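Local coordinates for putative sensory box/GGDEF family protein (Vibrio parahaemolyticus, PDB 3LID) that probably makes cyclic di-GMP from GTP through its GGDEF domain, the chain described here being its extracellular sensor domain with the PDC fold, at residues Leu155-Val160 / Gln165-Leu170; Phe84-Thr87 / Glu91-Arg94; Phe119-Ser124 / Gln129-Gly134. One frame throughout, in Å; residues are numbered along the deposited sequence.

Interaction 1: residues Leu155-Val160 / Gln165-Leu170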
loop_
_atom_site.group_PDB
_atom_site.type_symbol
_atom_site.label_atom_id
_atom_site.label_comp_id
_atom_site.label_asym_id
_atom_site.label_seq_id
_atom_site.Cartn_x
_atom_site.Cartn_y
_atom_site.Cartn_z
ATOM N N LEU A 155 -6.331 -6.685 -9.343
ATOM C CA LEU A 155 -6.372 -7.723 -10.381
ATOM C C LEU A 155 -7.739 -7.743 -10.999
ATOM O O LEU A 155 -8.713 -7.691 -10.298
ATOM C CB LEU A 155 -6.125 -9.039 -9.698
ATOM C CG LEU A 155 -4.837 -9.089 -8.874
ATOM C CD1 LEU A 155 -4.840 -10.423 -8.092
ATOM C CD2 LEU A 155 -3.562 -9.100 -9.883
ATOM N N MET A 156 -7.803 -7.786 -12.353
ATOM C CA MET A 156 -9.111 -7.797 -13.030
ATOM C C MET A 156 -8.924 -8.550 -14.355
ATOM O O MET A 156 -8.283 -8.013 -15.286
ATOM C CB MET A 156 -9.553 -6.329 -13.251
ATOM C CG MET A 156 -10.915 -6.168 -13.945
ATOM S SD MET A 156 -11.192 -4.472 -14.298
ATOM C CE MET A 156 -12.702 -4.817 -15.133
ATOM N N PRO A 157 -9.564 -9.717 -14.481
ATOM C CA PRO A 157 -9.521 -10.400 -15.825
ATOM C C PRO A 157 -10.386 -9.574 -16.796
ATOM O O PRO A 157 -11.441 -9.018 -16.399
ATOM C CB PRO A 157 -10.168 -11.759 -15.584
ATOM C CG PRO A 157 -10.104 -11.895 -13.991
ATOM C CD PRO A 157 -10.278 -10.508 -13.465
ATOM N N ILE A 158 -9.930 -9.447 -18.064
ATOM C CA ILE A 158 -10.562 -8.586 -19.017
ATOM C C ILE A 158 -10.991 -9.533 -20.195
ATOM O O ILE A 158 -10.191 -10.320 -20.653
ATOM C CB ILE A 158 -9.597 -7.527 -19.621
ATOM C CG1 ILE A 158 -9.039 -6.605 -18.476
ATOM C CG2 ILE A 158 -10.445 -6.654 -20.667
ATOM C CD1 ILE A 158 -10.155 -5.915 -17.657
ATOM N N SER A 159 -12.249 -9.395 -20.594
ATOM C CA SER A 159 -12.780 -10.262 -21.674
ATOM C C SER A 159 -13.324 -9.412 -22.833
ATOM O O SER A 159 -13.649 -8.204 -22.703
ATOM C CB SER A 159 -13.848 -11.207 -21.141
ATOM O OG SER A 159 -14.989 -10.487 -20.664
ATOM N N VAL A 160 -13.441 -10.052 -24.003
ATOM C CA VAL A 160 -14.007 -9.397 -25.228
ATOM C C VAL A 160 -14.970 -10.472 -25.759
ATOM O O VAL A 160 -14.519 -11.626 -25.970
ATOM C CB VAL A 160 -12.946 -9.113 -26.282
ATOM C CG1 VAL A 160 -13.599 -8.693 -27.611
ATOM C CG2 VAL A 160 -12.004 -7.998 -25.819
ATOM N N GLN A 165 -9.169 -12.267 -22.353
ATOM C CA GLN A 165 -7.959 -11.845 -23.089
ATOM C C GLN A 165 -6.694 -11.789 -22.226
ATOM O O GLN A 165 -5.568 -11.830 -22.722
ATOM C CB GLN A 165 -8.192 -10.454 -23.707
ATOM C CG GLN A 165 -9.431 -10.476 -24.667
ATOM C CD GLN A 165 -9.205 -11.513 -25.823
ATOM O OE1 GLN A 165 -8.257 -11.358 -26.589
ATOM N NE2 GLN A 165 -10.084 -12.509 -25.959
ATOM N N GLY A 166 -6.907 -11.690 -20.929
ATOM C CA GLY A 166 -5.748 -11.472 -20.032
ATOM C C GLY A 166 -6.243 -10.779 -18.744
ATOM O O GLY A 166 -7.401 -10.796 -18.404
ATOM N N TYR A 167 -5.285 -10.117 -18.104
ATOM C CA TYR A 167 -5.533 -9.541 -16.774
ATOM C C TYR A 167 -4.976 -8.163 -16.727
ATOM O O TYR A 167 -3.818 -7.943 -17.074
ATOM C CB TYR A 167 -4.806 -10.399 -15.702
ATOM C CG TYR A 167 -5.293 -11.835 -15.789
ATOM C CD1 TYR A 167 -6.403 -12.247 -15.036
ATOM C CD2 TYR A 167 -4.654 -12.752 -16.614
ATOM C CE1 TYR A 167 -6.910 -13.571 -15.164
ATOM C CE2 TYR A 167 -5.150 -14.066 -16.774
ATOM C CZ TYR A 167 -6.284 -14.449 -16.021
ATOM O OH TYR A 167 -6.758 -15.720 -16.155
ATOM N N LEU A 168 -5.794 -7.225 -16.252
ATOM C CA LEU A 168 -5.262 -5.906 -15.865
ATOM C C LEU A 168 -4.710 -6.025 -14.449
ATOM O O LEU A 168 -5.391 -6.556 -13.582
ATOM C CB LEU A 168 -6.420 -4.923 -15.865
ATOM C CG LEU A 168 -6.081 -3.540 -15.352
ATOM C CD1 LEU A 168 -5.137 -2.855 -16.364
ATOM C CD2 LEU A 168 -7.378 -2.671 -15.233
ATOM N N VAL A 169 -3.493 -5.523 -14.222
ATOM C CA VAL A 169 -2.874 -5.598 -12.914
ATOM C C VAL A 169 -2.329 -4.230 -12.593
ATOM O O VAL A 169 -1.571 -3.637 -13.385
ATOM C CB VAL A 169 -1.668 -6.566 -12.920
ATOM C CG1 VAL A 169 -1.033 -6.629 -11.532
ATOM C CG2 VAL A 169 -2.142 -7.997 -13.326
ATOM N N LEU A 170 -2.674 -3.724 -11.397
ATOM C CA LEU A 170 -2.183 -2.391 -11.026
ATOM C C LEU A 170 -1.420 -2.534 -9.721
ATOM O O LEU A 170 -1.949 -3.091 -8.795
ATOM C CB LEU A 170 -3.425 -1.452 -10.754
ATOM C CG LEU A 170 -4.562 -1.622 -11.793
ATOM C CD1 LEU A 170 -5.783 -0.823 -11.346
ATOM C CD2 LEU A 170 -3.981 -1.084 -13.129
#
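The phenol ring of Tyr-167 leans on Pro-157 at a slant, neither flat on it nor edge-on: Tyr-167 CD1 lies 3.7 Å from Pro-157 CA and CE1 3.8 Å from Pro-157 CB. Phe-119 meets the same ring edge-to-face, and the Tyr-167 hydroxyl is hydrogen-bonded to Arg-164. On this side of the sheet Leu-155 and Val-169 also stand side by side, pointing the same way, with Leu-155 CD2 3.9 Å from Val-169 CG2. The other side carries Met-156, Ile-158 and Leu-168. Ile-158 CG1, turned anti to its own carbonyl carbon (chi1 -61°), slants across to 4.1 Å from Leu-168 CB, whereas extended Met-156 leads away to His-46 and Ile-130. Met-156 and Leu-168 exchange two backbone bonds, Leu-168 N reaching Met-156 O at 2.8 Å. Pro-157, which has no N-H to offer, occupies a non-hydrogen-bonded position and costs this pairing nothing. Next comes a classic beta bulge: Ile-158 N binds Gly-166 O at 2.9 Å, while Ile-158 O receives Gln-165 N at 2.8 Å. Gly-166 has phi 155° and psi -157°, where a beta carbon would collide with the preceding carbonyl oxygen. The hairpin lies inside an antiparallel sheet, between strands 79-86 and 131-140; helix 117-124 packs on Leu-155 and Tyr-167, and helix 9-45 covers Leu-168 through Leu-44.

Interaction 2: residues Phe84-Thr87 / Glu91-Arg94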
loop_
_atom_site.group_PDB
_atom_site.type_symbol
_atom_site.label_atom_id
_atom_site.label_comp_id
_atom_site.label_asym_id
_atom_site.label_seq_id
_atom_site.Cartn_x
_atom_site.Cartn_y
_atom_site.Cartn_z
ATOM N N PHE A 84 -0.790 -5.107 -18.464
ATOM C CA PHE A 84 -1.749 -6.070 -18.970
ATOM C C PHE A 84 -0.937 -7.361 -19.199
ATOM O O PHE A 84 0.143 -7.336 -19.820
ATOM C CB PHE A 84 -2.365 -5.629 -20.323
ATOM C CG PHE A 84 -3.439 -6.564 -20.773
ATOM C CD1 PHE A 84 -4.698 -6.525 -20.171
ATOM C CD2 PHE A 84 -3.128 -7.597 -21.693
ATOM C CE1 PHE A 84 -5.685 -7.414 -20.522
ATOM C CE2 PHE A 84 -4.172 -8.566 -22.078
ATOM C CZ PHE A 84 -5.442 -8.415 -21.476
ATOM N N LEU A 85 -1.402 -8.465 -18.595
ATOM C CA LEU A 85 -0.811 -9.815 -18.789
ATOM C C LEU A 85 -1.778 -10.608 -19.655
ATOM O O LEU A 85 -2.990 -10.538 -19.506
ATOM C CB LEU A 85 -0.646 -10.564 -17.416
ATOM C CG LEU A 85 0.583 -10.143 -16.579
ATOM C CD1 LEU A 85 0.611 -8.653 -16.230
ATOM C CD2 LEU A 85 0.449 -10.967 -15.197
ATOM N N ASP A 86 -1.218 -11.420 -20.553
ATOM C CA ASP A 86 -2.154 -12.233 -21.346
ATOM C C ASP A 86 -2.617 -13.443 -20.550
ATOM O O ASP A 86 -2.221 -13.609 -19.359
ATOM C CB ASP A 86 -1.480 -12.576 -22.679
ATOM C CG ASP A 86 -0.297 -13.546 -22.560
ATOM O OD1 ASP A 86 -0.012 -14.228 -21.524
ATOM O OD2 ASP A 86 0.453 -13.627 -23.604
ATOM N N THR A 87 -3.412 -14.319 -21.195
ATOM C CA THR A 87 -3.954 -15.428 -20.396
ATOM C C THR A 87 -2.900 -16.401 -19.930
ATOM O O THR A 87 -3.112 -17.112 -18.969
ATOM C CB THR A 87 -5.065 -16.213 -21.147
ATOM O OG1 THR A 87 -4.493 -16.695 -22.375
ATOM C CG2 THR A 87 -6.225 -15.304 -21.448
ATOM N N GLU A 91 3.583 -10.703 -19.440
ATOM C CA GLU A 91 3.328 -9.251 -19.551
ATOM C C GLU A 91 3.307 -8.845 -21.027
ATOM O O GLU A 91 4.249 -9.203 -21.783
ATOM C CB GLU A 91 4.449 -8.500 -18.877
ATOM C CG GLU A 91 4.481 -8.767 -17.309
ATOM C CD GLU A 91 5.692 -8.187 -16.649
ATOM O OE1 GLU A 91 6.783 -8.196 -17.286
ATOM O OE2 GLU A 91 5.557 -7.698 -15.444
ATOM N N LYS A 92 2.298 -8.101 -21.420
ATOM C CA LYS A 92 2.167 -7.644 -22.830
ATOM C C LYS A 92 2.273 -6.102 -22.843
ATOM O O LYS A 92 2.802 -5.499 -23.837
ATOM C CB LYS A 92 0.827 -8.018 -23.402
ATOM C CG LYS A 92 0.555 -9.559 -23.421
ATOM C CD LYS A 92 1.515 -10.259 -24.322
ATOM C CE LYS A 92 1.411 -9.644 -25.686
ATOM N NZ LYS A 92 1.892 -10.625 -26.648
ATOM N N VAL A 93 1.791 -5.460 -21.760
ATOM C CA VAL A 93 1.816 -3.983 -21.704
ATOM C C VAL A 93 2.306 -3.674 -20.315
ATOM O O VAL A 93 1.796 -4.249 -19.344
ATOM C CB VAL A 93 0.451 -3.320 -21.856
ATOM C CG1 VAL A 93 0.665 -1.805 -21.955
ATOM C CG2 VAL A 93 -0.239 -3.782 -23.198
ATOM N N ARG A 94 3.350 -2.854 -20.215
ATOM C CA ARG A 94 3.882 -2.591 -18.874
ATOM C C ARG A 94 4.325 -1.122 -18.777
ATOM O O ARG A 94 5.311 -0.717 -19.424
ATOM C CB ARG A 94 5.113 -3.487 -18.668
ATOM C CG ARG A 94 5.802 -3.269 -17.324
ATOM C CD ARG A 94 6.794 -4.403 -17.032
ATOM N NE ARG A 94 7.369 -4.208 -15.710
ATOM C CZ ARG A 94 8.670 -4.343 -15.403
ATOM N NH1 ARG A 94 9.604 -4.696 -16.313
ATOM N NH2 ARG A 94 9.048 -4.094 -14.130
HETATM O O HOH W 1 -0.147 -12.872 -26.033
#
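Phe-84 faces both Lys-92 and Val-93 in a classic beta bulge: its carbonyl O accepts both Lys-92 N (2.8 Å) and Val-93 N (3.2 Å). The third bond runs back from Phe-84 N to Val-93 O, at 2.9 Å. With CG anti to the backbone N (chi1 -175°), the Phe-84 ring swings away from the partner strand, and Phe-84 CB is left against Val-93 CB at 4.0 Å. Lys-92 CB comes up at the ring's edge, near its plane. On the other side of the sheet Leu-85 and Glu-91 run alongside each other, Leu-85 CD1 being 4.0 Å from Glu-91 CG. The Glu-91 carboxylate is held by salt bridges to Arg-111 and Arg-83; Arg-94 NE is a long ion-pair partner of Glu-91 OE2, its guanidinium plane turned so that no N-H points at the oxygen. Toward the loop, Lys-92, bent at chi2 and chi3, crosses Asp-86 at a slant with its CG and CD methylenes, and NZ stops 4.5 Å from Asp-86 OD2. Water 1 spans that gap, donating to Asp-86 OD2 at 2.6 Å and accepting from Lys-92 NZ at 3.1 Å. Asp-86 OD1 meanwhile binds Ser-88 OG and Thr-90 N, tying down the connecting loop. This is a bulged beta hairpin in the antiparallel sheet of a PDC-type sensor domain.

Interaction 3: residues Phe119-Ser124 / Gln129-Gly134. With EDO (1,2-ethanediol), chain G.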
loop_
_atom_site.group_PDB
_atom_site.type_symbol
_atom_site.label_atom_id
_atom_site.label_comp_id
_atom_site.label_asym_id
_atom_site.label_seq_id
_atom_site.Cartn_x
_atom_site.Cartn_y
_atom_site.Cartn_z
ATOM N N PHE A 119 -0.814 -14.233 -9.622
ATOM C CA PHE A 119 -1.326 -14.551 -10.940
ATOM C C PHE A 119 -2.282 -15.726 -10.892
ATOM O O PHE A 119 -3.370 -15.674 -11.483
ATOM C CB PHE A 119 -0.212 -14.840 -11.959
ATOM C CG PHE A 119 -0.782 -15.257 -13.271
ATOM C CD1 PHE A 119 -1.423 -14.332 -14.083
ATOM C CD2 PHE A 119 -0.735 -16.596 -13.645
ATOM C CE1 PHE A 119 -1.958 -14.747 -15.308
ATOM C CE2 PHE A 119 -1.289 -17.008 -14.881
ATOM C CZ PHE A 119 -1.878 -16.094 -15.663
ATOM N N LYS A 120 -1.916 -16.771 -10.174
ATOM C CA LYS A 120 -2.842 -17.887 -10.048
ATOM C C LYS A 120 -4.147 -17.445 -9.387
ATOM O O LYS A 120 -5.225 -17.937 -9.737
ATOM C CB LYS A 120 -2.151 -18.955 -9.203
ATOM C CG LYS A 120 -0.883 -19.513 -9.961
ATOM C CD LYS A 120 -0.133 -20.585 -9.152
ATOM C CE LYS A 120 1.101 -20.975 -9.943
ATOM N NZ LYS A 120 1.916 -21.905 -9.124
ATOM N N TYR A 121 -4.063 -16.535 -8.409
ATOM C CA TYR A 121 -5.296 -15.956 -7.803
ATOM C C TYR A 121 -6.126 -15.186 -8.861
ATOM O O TYR A 121 -7.341 -15.384 -9.029
ATOM C CB TYR A 121 -4.912 -15.064 -6.612
ATOM C CG TYR A 121 -6.167 -14.407 -6.036
ATOM C CD1 TYR A 121 -7.140 -15.191 -5.431
ATOM C CD2 TYR A 121 -6.369 -13.043 -6.135
ATOM C CE1 TYR A 121 -8.317 -14.603 -4.898
ATOM C CE2 TYR A 121 -7.546 -12.448 -5.640
ATOM C CZ TYR A 121 -8.491 -13.221 -5.018
ATOM O OH TYR A 121 -9.637 -12.591 -4.569
ATOM N N ALA A 122 -5.440 -14.348 -9.642
ATOM C CA ALA A 122 -6.183 -13.559 -10.670
ATOM C C ALA A 122 -6.920 -14.538 -11.628
ATOM O O ALA A 122 -8.000 -14.230 -12.086
ATOM C CB ALA A 122 -5.163 -12.720 -11.491
ATOM N N GLN A 123 -6.312 -15.663 -11.936
ATOM C CA GLN A 123 -6.935 -16.595 -12.886
ATOM C C GLN A 123 -8.232 -17.129 -12.332
ATOM O O GLN A 123 -9.145 -17.438 -13.082
ATOM C CB GLN A 123 -6.022 -17.800 -13.094
ATOM C CG GLN A 123 -4.756 -17.502 -13.867
ATOM C CD GLN A 123 -3.958 -18.764 -14.191
ATOM O OE1 GLN A 123 -3.301 -19.335 -13.311
ATOM N NE2 GLN A 123 -4.001 -19.186 -15.449
ATOM N N SER A 124 -8.266 -17.333 -11.003
ATOM C CA SER A 124 -9.480 -17.765 -10.305
ATOM C C SER A 124 -10.659 -16.796 -10.289
ATOM O O SER A 124 -11.815 -17.191 -10.023
ATOM C CB SER A 124 -9.116 -18.164 -8.858
ATOM O OG SER A 124 -9.190 -17.068 -7.976
ATOM N N GLN A 129 -14.272 -9.150 -12.952
ATOM C CA GLN A 129 -14.288 -9.043 -11.491
ATOM C C GLN A 129 -13.025 -8.369 -11.004
ATOM O O GLN A 129 -11.916 -8.828 -11.320
ATOM C CB GLN A 129 -14.347 -10.449 -10.873
ATOM C CG GLN A 129 -14.321 -10.389 -9.302
ATOM C CD GLN A 129 -14.307 -11.727 -8.642
ATOM O OE1 GLN A 129 -14.295 -12.801 -9.262
ATOM N NE2 GLN A 129 -14.277 -11.676 -7.292
ATOM N N ILE A 130 -13.166 -7.320 -10.193
ATOM C CA ILE A 130 -11.976 -6.650 -9.647
ATOM C C ILE A 130 -11.685 -7.190 -8.252
ATOM O O ILE A 130 -12.593 -7.185 -7.390
ATOM C CB ILE A 130 -12.224 -5.179 -9.594
ATOM C CG1 ILE A 130 -12.656 -4.671 -11.004
ATOM C CG2 ILE A 130 -10.938 -4.485 -9.120
ATOM C CD1 ILE A 130 -12.912 -3.157 -11.078
ATOM N N SER A 131 -10.480 -7.684 -7.998
ATOM C CA SER A 131 -10.168 -8.075 -6.662
ATOM C C SER A 131 -8.728 -7.599 -6.427
ATOM O O SER A 131 -8.245 -6.738 -7.137
ATOM C CB SER A 131 -10.275 -9.585 -6.481
ATOM O OG SER A 131 -10.118 -9.989 -5.073
ATOM N N ALA A 132 -8.087 -8.126 -5.386
ATOM C CA ALA A 132 -6.755 -7.636 -5.003
ATOM C C ALA A 132 -5.949 -8.673 -4.258
ATOM O O ALA A 132 -6.537 -9.541 -3.607
ATOM C CB ALA A 132 -6.825 -6.299 -4.139
ATOM N N TRP A 133 -4.618 -8.601 -4.364
ATOM C CA TRP A 133 -3.735 -9.532 -3.692
ATOM C C TRP A 133 -3.239 -8.821 -2.397
ATOM O O TRP A 133 -3.162 -7.580 -2.345
ATOM C CB TRP A 133 -2.551 -9.857 -4.627
ATOM C CG TRP A 133 -1.659 -10.942 -4.131
ATOM C CD1 TRP A 133 -0.334 -10.838 -3.864
ATOM C CD2 TRP A 133 -2.036 -12.318 -3.908
ATOM N NE1 TRP A 133 0.143 -12.085 -3.443
ATOM C CE2 TRP A 133 -0.878 -12.990 -3.441
ATOM C CE3 TRP A 133 -3.268 -13.000 -3.979
ATOM C CZ2 TRP A 133 -0.863 -14.367 -3.124
ATOM C CZ3 TRP A 133 -3.280 -14.408 -3.655
ATOM C CH2 TRP A 133 -2.091 -15.054 -3.205
ATOM N N GLY A 134 -2.941 -9.626 -1.358
ATOM C CA GLY A 134 -2.326 -9.026 -0.108
ATOM C C GLY A 134 -0.998 -8.312 -0.437
ATOM O O GLY A 134 -0.256 -8.679 -1.357
HETATM C C1 EDO G . -7.266 -12.472 -1.954
HETATM O O1 EDO G . -6.239 -11.540 -1.580
HETATM C C2 EDO G . -6.785 -13.893 -1.718
HETATM O O2 EDO G . -5.678 -13.850 -0.819
#
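Tyr-121 and Trp-133 mark the nearest approach of the two backbones, their CA atoms 7.8 Å apart, as helix 117-124 passes strand 131-140; no backbone hydrogen bond crosses, and the contact is made by side chains. Tyr-121 does most of the work. Its CG is anti to the backbone N (chi1 177°), which sends the ring out from the helix toward the strand. At the end of that reach the hydroxyl meets Ser-131 OG, a hydrogen bond of 2.7 Å in which either oxygen could be the donor. Ser-131 OG lies at the edge of the phenol ring, in its plane. Nearer the helix, Tyr-121 CB touches Trp-133 CZ3 at 3.4 Å, a tight fit. The tyrosine ring and the six-membered ring of the tryptophan are inclined at 40°, with centroids 5.6 Å apart, so the pair is neither a stack nor edge-to-face. A 1,2-ethanediol, probably from the crystallisation liquor, lies on the same side of the tyrosine plane as Trp-133: its C2 is 3.6 Å above that plane, toward the rim, and its O1 donates to Ala-132 O at 2.9 Å. Behind the ring, Ser-124 OG gives a 2.7 Å bond to Tyr-121 O, in the carbonyl plane and on a lone pair. The indole N-H of Trp-133 is used by Glu-136. Around this surface contact, strand 150-160 pairs with strand 131-140 through backbone bonds of Leu-155 with Ser-131 and Arg-153 with Trp-133. The helix 117-124 lies over that sheet, Tyr-121 resting on Leu-155, while Trp-133 also touches Glu-117 and Tyr-118 one turn earlier in the helix.

All three contacts reach one antiparallel sheet of the sensor domain, interactions 1 and 2 as hairpins within it and interaction 3 by packing helix 117-124 against it. Along the sequence interaction 2 closes first, then interaction 3, then interaction 1. In space interaction 1 lies between the others: its centre is about 9 Å from that of interaction 2 and about 10 Å from that of interaction 3, whose centres are about 14 Å apart. The two hairpins adjoin through strands 79-86 and 163-173, with a probable hydrogen bond from Tyr-167 N to Leu-85 O (2.7 Å); strand 150-160 borders 131-140. Helix 117-124 covers one face of this sheet in the PDC-fold extracellular domain, where Leu-85 CD2 reaches Phe-119 CD1 at 4.0 Å.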